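Local coordinates for glyoxalase family protein (Enterococcus faecalis, PDB 2P25) that is of unknown specific function but belongs to the glyoxalase/bleomycin resistance/dioxygenase superfamily, with two beta-alpha-beta-beta-beta modules in one chain, at residues A18-N21 / F22-K26; I88-L91 / N92-I96. All coordinates share one frame; numbering follows the deposited sequence.

Contact 1 of 2, residues A18-N21 / F22-K26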
loop_
_atom_site.group_PDB
_atom_site.type_symbol
_atom_site.label_atom_id
_atom_site.label_comp_id
_atom_site.label_asym_id
_atom_site.label_seq_id
_atom_site.Cartn_x
_atom_site.Cartn_y
_atom_site.Cartn_z
ATOM N N ALA A 18 -11.913 7.108 14.993
ATOM C CA ALA A 18 -11.124 5.859 15.015
ATOM C C ALA A 18 -9.774 6.050 14.308
ATOM O O ALA A 18 -8.734 5.571 14.768
ATOM C CB ALA A 18 -11.904 4.754 14.332
ATOM N N THR A 19 -9.816 6.766 13.186
ATOM C CA THR A 19 -8.650 7.003 12.329
ATOM C C THR A 19 -7.647 7.903 13.067
ATOM O O THR A 19 -6.444 7.603 13.116
ATOM C CB THR A 19 -9.064 7.625 10.980
ATOM O OG1 THR A 19 -9.941 6.729 10.277
ATOM C CG2 THR A 19 -7.834 7.883 10.105
ATOM N N LYS A 20 -8.128 8.985 13.682
ATOM C CA LYS A 20 -7.220 9.851 14.463
ATOM C C LYS A 20 -6.630 9.098 15.665
ATOM O O LYS A 20 -5.429 9.191 15.934
ATOM C CB LYS A 20 -7.935 11.134 14.942
ATOM C CG LYS A 20 -8.352 12.101 13.834
ATOM C CD LYS A 20 -7.141 12.670 13.119
ATOM C CE LYS A 20 -7.444 14.007 12.413
ATOM N NZ LYS A 20 -7.493 15.176 13.346
ATOM N N ASN A 21 -7.468 8.338 16.374
ATOM C CA ASN A 21 -7.004 7.624 17.566
ATOM C C ASN A 21 -5.893 6.640 17.187
ATOM O O ASN A 21 -4.857 6.564 17.855
ATOM C CB ASN A 21 -8.197 6.923 18.209
ATOM C CG ASN A 21 -7.849 6.198 19.486
ATOM O OD1 ASN A 21 -7.463 6.809 20.496
ATOM N ND2 ASN A 21 -8.013 4.880 19.463
ATOM N N PHE A 22 -6.077 5.937 16.079
ATOM C CA PHE A 22 -5.138 4.886 15.684
ATOM C C PHE A 22 -3.898 5.444 14.984
ATOM O O PHE A 22 -2.769 5.250 15.446
ATOM C CB PHE A 22 -5.855 3.860 14.795
ATOM C CG PHE A 22 -5.015 2.656 14.447
ATOM C CD1 PHE A 22 -5.030 1.506 15.273
ATOM C CD2 PHE A 22 -4.247 2.646 13.284
ATOM C CE1 PHE A 22 -4.260 0.362 14.923
ATOM C CE2 PHE A 22 -3.479 1.514 12.907
ATOM C CZ PHE A 22 -3.462 0.373 13.757
ATOM N N TYR A 23 -4.088 6.121 13.859
ATOM C CA TYR A 23 -2.935 6.554 13.062
ATOM C C TYR A 23 -2.160 7.735 13.633
ATOM O O TYR A 23 -0.944 7.776 13.564
ATOM C CB TYR A 23 -3.350 6.839 11.618
ATOM C CG TYR A 23 -3.678 5.586 10.855
ATOM C CD1 TYR A 23 -2.670 4.804 10.317
ATOM C CD2 TYR A 23 -5.015 5.164 10.679
ATOM C CE1 TYR A 23 -2.950 3.644 9.616
ATOM C CE2 TYR A 23 -5.309 3.988 9.975
ATOM C CZ TYR A 23 -4.272 3.246 9.437
ATOM O OH TYR A 23 -4.500 2.090 8.723
ATOM N N VAL A 24 -2.882 8.711 14.167
ATOM C CA VAL A 24 -2.238 9.894 14.697
ATOM C C VAL A 24 -1.797 9.654 16.137
ATOM O O VAL A 24 -0.606 9.809 16.454
ATOM C CB VAL A 24 -3.139 11.138 14.554
ATOM C CG1 VAL A 24 -2.477 12.384 15.216
ATOM C CG2 VAL A 24 -3.453 11.404 13.049
ATOM N N GLU A 25 -2.729 9.294 17.017
ATOM C CA GLU A 25 -2.397 9.220 18.441
ATOM C C GLU A 25 -1.492 8.044 18.813
ATOM O O GLU A 25 -0.550 8.205 19.600
ATOM C CB GLU A 25 -3.664 9.297 19.329
ATOM C CG GLU A 25 -4.452 10.629 19.194
ATOM C CD GLU A 25 -3.620 11.871 19.545
ATOM O OE1 GLU A 25 -2.768 11.794 20.465
ATOM O OE2 GLU A 25 -3.819 12.929 18.901
ATOM N N LYS A 26 -1.748 6.873 18.241
ATOM C CA LYS A 26 -0.992 5.693 18.593
ATOM C C LYS A 26 0.226 5.455 17.730
ATOM O O LYS A 26 1.329 5.284 18.251
ATOM C CB LYS A 26 -1.902 4.456 18.644
ATOM C CG LYS A 26 -2.986 4.633 19.670
ATOM C CD LYS A 26 -3.975 3.477 19.689
ATOM C CE LYS A 26 -4.964 3.656 20.834
ATOM N NZ LYS A 26 -5.996 2.555 20.882
#

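Contact 2 of 2, residues I88-L91 / N92-I96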
loop_
_atom_site.group_PDB
_atom_site.type_symbol
_atom_site.label_atom_id
_atom_site.label_comp_id
_atom_site.label_asym_id
_atom_site.label_seq_id
_atom_site.Cartn_x
_atom_site.Cartn_y
_atom_site.Cartn_z
ATOM N N ILE A 88 5.926 -4.465 19.571
ATOM C CA ILE A 88 4.758 -5.227 20.030
ATOM C C ILE A 88 4.289 -4.750 21.409
ATOM O O ILE A 88 3.091 -4.510 21.627
ATOM C CB ILE A 88 5.058 -6.742 20.002
ATOM C CG1 ILE A 88 5.126 -7.240 18.553
ATOM C CG2 ILE A 88 4.007 -7.535 20.793
ATOM C CD1 ILE A 88 5.780 -8.612 18.439
ATOM N N ALA A 89 5.229 -4.593 22.351
ATOM C CA ALA A 89 4.874 -4.158 23.689
ATOM C C ALA A 89 4.188 -2.796 23.628
ATOM O O ALA A 89 3.143 -2.594 24.269
ATOM C CB ALA A 89 6.120 -4.103 24.591
ATOM N N PHE A 90 4.779 -1.867 22.869
ATOM C CA PHE A 90 4.204 -0.531 22.670
ATOM C C PHE A 90 2.764 -0.601 22.149
ATOM O O PHE A 90 1.861 0.033 22.701
ATOM C CB PHE A 90 5.087 0.338 21.736
ATOM C CG PHE A 90 4.402 1.604 21.278
ATOM C CD1 PHE A 90 4.390 2.734 22.087
ATOM C CD2 PHE A 90 3.732 1.638 20.051
ATOM C CE1 PHE A 90 3.742 3.903 21.661
ATOM C CE2 PHE A 90 3.080 2.791 19.622
ATOM C CZ PHE A 90 3.079 3.916 20.424
ATOM N N LEU A 91 2.535 -1.408 21.119
ATOM C CA LEU A 91 1.197 -1.540 20.556
ATOM C C LEU A 91 0.228 -2.139 21.582
ATOM O O LEU A 91 -0.894 -1.641 21.765
ATOM C CB LEU A 91 1.221 -2.398 19.292
ATOM C CG LEU A 91 1.954 -1.787 18.079
ATOM C CD1 LEU A 91 2.076 -2.866 16.984
ATOM C CD2 LEU A 91 1.125 -0.608 17.569
ATOM N N ASN A 92 0.666 -3.209 22.248
ATOM C CA ASN A 92 -0.202 -3.893 23.209
ATOM C C ASN A 92 -0.587 -2.941 24.337
ATOM O O ASN A 92 -1.747 -2.941 24.804
ATOM C CB ASN A 92 0.462 -5.168 23.762
ATOM C CG ASN A 92 0.675 -6.239 22.702
ATOM O OD1 ASN A 92 0.125 -6.187 21.575
ATOM N ND2 ASN A 92 1.467 -7.230 23.052
ATOM N N GLU A 93 0.353 -2.086 24.732
ATOM C CA GLU A 93 0.069 -1.142 25.808
ATOM C C GLU A 93 -1.025 -0.151 25.368
ATOM O O GLU A 93 -1.818 0.314 26.201
ATOM C CB GLU A 93 1.316 -0.396 26.222
ATOM C CG GLU A 93 1.078 0.469 27.469
ATOM C CD GLU A 93 2.284 1.309 27.837
ATOM O OE1 GLU A 93 2.926 1.871 26.931
ATOM O OE2 GLU A 93 2.584 1.417 29.040
ATOM N N GLN A 94 -1.053 0.155 24.067
ATOM C CA GLN A 94 -2.054 1.065 23.491
ATOM C C GLN A 94 -3.352 0.368 23.129
ATOM O O GLN A 94 -4.216 0.980 22.502
ATOM C CB GLN A 94 -1.498 1.745 22.237
ATOM C CG GLN A 94 -0.243 2.577 22.475
ATOM C CD GLN A 94 -0.543 3.819 23.270
ATOM O OE1 GLN A 94 -0.042 4.007 24.389
ATOM N NE2 GLN A 94 -1.362 4.678 22.704
ATOM N N GLY A 95 -3.485 -0.901 23.500
ATOM C CA GLY A 95 -4.710 -1.660 23.252
ATOM C C GLY A 95 -4.795 -2.217 21.844
ATOM O O GLY A 95 -5.890 -2.574 21.366
ATOM N N ILE A 96 -3.651 -2.284 21.161
ATOM C CA ILE A 96 -3.619 -2.843 19.815
ATOM C C ILE A 96 -3.044 -4.249 19.879
ATOM O O ILE A 96 -1.877 -4.426 20.205
ATOM C CB ILE A 96 -2.775 -1.978 18.864
ATOM C CG1 ILE A 96 -3.421 -0.599 18.712
ATOM C CG2 ILE A 96 -2.601 -2.691 17.468
ATOM C CD1 ILE A 96 -2.481 0.451 18.077
#

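Contact 1 of 2, residues A18-N21 / F22-K26
Thr19 and Tyr23 meet one turn apart on helix 16-26, the helix of the first beta-alpha-beta-beta-beta module of this glyoxalase-type fold, and the same helix widens into a pi-type turn at 22-26. The tight side is the one pressed on the sheet. There chi1 of -61° sets Thr19 OG1 beside the backbone N and sends the methyl CG2 toward Tyr23, whose CD2 it meets at 4.0 Å, while both residues pack on strands 42-49, 52-58 and 6-13. Phe22, buried among the loop residues Leu27, Ile96, Asp116 and Pro117, turns an edge to the Tyr23 ring, its CD2 standing 3.6 Å above the ring centre. The buried polar ends are satisfied: Thr19 OG1 bonds to Asn15 O, and Tyr23 OH to Asp116 OD2. Along the backbone, Phe22 N and Tyr23 N bond to Ala18 O and Thr19 O in ordinary alpha-helical spacing. The wider turn then takes over: Glu25 N reaches back five residues to Lys20 O at 2.9 Å, nearly straight with an N-H...O angle of 163°, whereas the four-residue bond from Val24 N to the same oxygen is weak. Lys20 and Val24 form the partly exposed margin of the sheet-facing side, running alongside each other with Lys20 CD 3.9 Å from Val24 CG2; the lysine ammonium bonds to Tyr16 OH. On the solvent side, Glu25 turns its carboxylate away from the preceding turn and is exposed. Lys26, extended beyond CG and held at NZ by Gln94, crosses Asn21 at a slant. Where that chain begins, Lys26 CG lies 3.2 Å from Asn21 O, the oxygen that also takes a weak bond from Lys26 N.

Contact 2 of 2, residues I88-L91 / N92-I96
Leu91 O accepts a bond from Ile96 N, 2.9 Å away, across a Schellman motif that ends helix 84-93, with Gly95 at positive phi (82°) and its N bonded to Asn92 O. Before this turn, Asn92 N, Glu93 N and Gln94 N continue the helical bonding to Ile88 O, Ala89 O and Phe90 O. The closing bond approaches from above the Leu91 carbonyl plane, while Gln94 N adds a weak bond to the same oxygen. The apolar contact across the turn joins Leu91 and Ile96, whose side chains pass each other at an angle, bringing Leu91 CD2 within 3.8 Å of Ile96 CD1. On another side of the helix, chi1 of -60° carries Gln94 CG over one face of the Phe90 ring, 4.1 Å from Phe90 CZ and offset toward the rim; the bend at chi2 then turns the amide. Its plane ends only 9° from that of the ring, but this is a matter of orientation, since it is CG that meets the ring. Ile88 and Asn92 run side by side, the methyl CG2 of Ile88 lying against the Asn92 side-chain amide. Glu93 has its CB near Ala89 O, and its extended chain leads to an exposed carboxylate. Leu91 is buried against Leu124 of strand 121-125 and Phe114 of strand 110-115; Ile88 packs on the same two strands at Leu124 and Thr112. Ile96 also meets Phe114 and rests on helix 16-26, while Phe3 of the second subunit packs on Phe90 and Leu91.

How the contacts relate
Contacts 1 and 2 follow in series along the chain, one on the helix of each beta-alpha-beta-beta-beta module, with centres about 13 Å apart. They touch directly where the C-terminal turn of helix 16-26 packs on the Schellman turn after helix 84-93. Lys26 NZ bonds to Gln94 O at 2.9 Å, tying a lysine of contact 1 to a backbone carbonyl of contact 2. Beside this polar link lies an apolar one: Ile96 CD1 is 3.6 Å from Phe22 CE1 and 3.7 Å from Lys26 CD. Helix 84-93 itself is reached at Phe90, whose CZ lies 3.1 Å from Lys26 O, so the junction joins the two modules.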